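Local coordinates for protein beta-lactamase (Klebsiella pneumoniae, PDB 6KBY) that probably hydrolyses the amide bond of beta-lactam antibiotics to give substituted beta-amino acids, as a class C serine enzyme conferring antibiotic resistance, at residues H110-V113 against L114-G117. Sequence-based numbering, arbitrary orientation.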
loop_
_atom_site.group_PDB
_atom_site.type_symbol
_atom_site.label_atom_id
_atom_site.label_comp_id
_atom_site.label_asym_id
_atom_site.label_seq_id
_atom_site.Cartn_x
_atom_site.Cartn_y
_atom_site.Cartn_z
ATOM N N HIS A 110 21.633 1.650 -15.468
ATOM C CA HIS A 110 20.942 0.555 -16.137
ATOM C C HIS A 110 19.705 0.094 -15.381
ATOM O O HIS A 110 19.179 -0.985 -15.675
ATOM C CB HIS A 110 21.899 -0.617 -16.360
ATOM C CG HIS A 110 23.137 -0.242 -17.114
ATOM N ND1 HIS A 110 23.096 0.273 -18.392
ATOM C CD2 HIS A 110 24.445 -0.292 -16.770
ATOM C CE1 HIS A 110 24.329 0.511 -18.808
ATOM N NE2 HIS A 110 25.165 0.184 -17.841
ATOM N N VAL A 111 19.258 0.872 -14.400
ATOM C CA VAL A 111 18.025 0.629 -13.662
ATOM C C VAL A 111 17.060 1.743 -14.033
ATOM O O VAL A 111 17.389 2.921 -13.864
ATOM C CB VAL A 111 18.284 0.657 -12.146
ATOM C CG1 VAL A 111 16.980 0.552 -11.372
ATOM C CG2 VAL A 111 19.253 -0.440 -11.734
ATOM N N SER A 112 15.866 1.393 -14.506
ATOM C CA SER A 112 14.904 2.432 -14.843
ATOM C C SER A 112 14.061 2.817 -13.632
ATOM O O SER A 112 13.969 2.091 -12.636
ATOM C CB SER A 112 13.987 1.985 -15.980
ATOM O OG SER A 112 13.162 0.924 -15.532
ATOM N N VAL A 113 13.426 3.984 -13.734
ATOM C CA VAL A 113 12.426 4.343 -12.734
ATOM C C VAL A 113 11.336 3.277 -12.666
ATOM O O VAL A 113 10.876 2.904 -11.580
ATOM C CB VAL A 113 11.869 5.755 -13.000
ATOM C CG1 VAL A 113 10.835 6.141 -11.960
ATOM C CG2 VAL A 113 12.999 6.772 -13.016
ATOM N N LEU A 114 10.928 2.751 -13.823
ATOM C CA LEU A 114 9.942 1.674 -13.841
ATOM C C LEU A 114 10.422 0.479 -13.028
ATOM O O LEU A 114 9.638 -0.128 -12.284
ATOM C CB LEU A 114 9.641 1.259 -15.282
ATOM C CG LEU A 114 8.476 0.272 -15.435
ATOM C CD1 LEU A 114 7.154 0.911 -15.043
ATOM C CD2 LEU A 114 8.405 -0.292 -16.848
ATOM N N ASN A 115 11.709 0.137 -13.142
ATOM C CA ASN A 115 12.236 -0.982 -12.361
ATOM C C ASN A 115 12.041 -0.756 -10.863
ATOM O O ASN A 115 11.582 -1.651 -10.148
ATOM C CB ASN A 115 13.725 -1.210 -12.640
ATOM C CG ASN A 115 14.038 -1.777 -14.033
ATOM O OD1 ASN A 115 15.055 -1.405 -14.626
ATOM N ND2 ASN A 115 13.223 -2.710 -14.523
ATOM N N VAL A 116 12.404 0.424 -10.354
ATOM C CA VAL A 116 12.205 0.627 -8.918
ATOM C C VAL A 116 10.725 0.708 -8.561
ATOM O O VAL A 116 10.340 0.383 -7.430
ATOM C CB VAL A 116 13.032 1.789 -8.321
ATOM C CG1 VAL A 116 14.521 1.494 -8.395
ATOM C CG2 VAL A 116 12.708 3.119 -8.983
ATOM N N GLY A 117 9.873 1.121 -9.503
ATOM C CA GLY A 117 8.438 1.153 -9.257
ATOM C C GLY A 117 7.727 -0.181 -9.332
ATOM O O GLY A 117 6.534 -0.247 -9.015
#
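Ser112 and Asn115 each accept the other's backbone N-H on their side chains at the start of the short helix 113-117, a local contact where the loop after helix 96-99 turns into that helix. Ser112 is the N-cap. With chi1 at 67°, its hydroxyl sits between its own backbone N and carbonyl carbon, turned toward the first-turn N-H groups, where OG accepts from Asn115 N at 2.9 Å. In return, Asn115 CG lies beside its own backbone N (chi1 -71°), which brings OD1 back to the cap, 2.9 Å from Ser112 N. That bond is nearly straight at the hydrogen (172°), although the donor stands well off the amide plane. Asn115 ND2 bonds to Thr120 OG1, fixing the other end of the amide. Regular helix bonds then take over, Val116 N to Ser112 O at 3.2 Å and Gly117 N to Val113 O at 2.9 Å. Just ahead of the cap, Val111 CG1 packs against Asn115 CB at 3.9 Å and Val116 CG1 at 4.0 Å; Ser121 touches both valines. With Gly117 about 10 Å from the side chain of Tyr156 in the AMP pocket, this helix opens on a classic capping box, reciprocal between N-cap and N3.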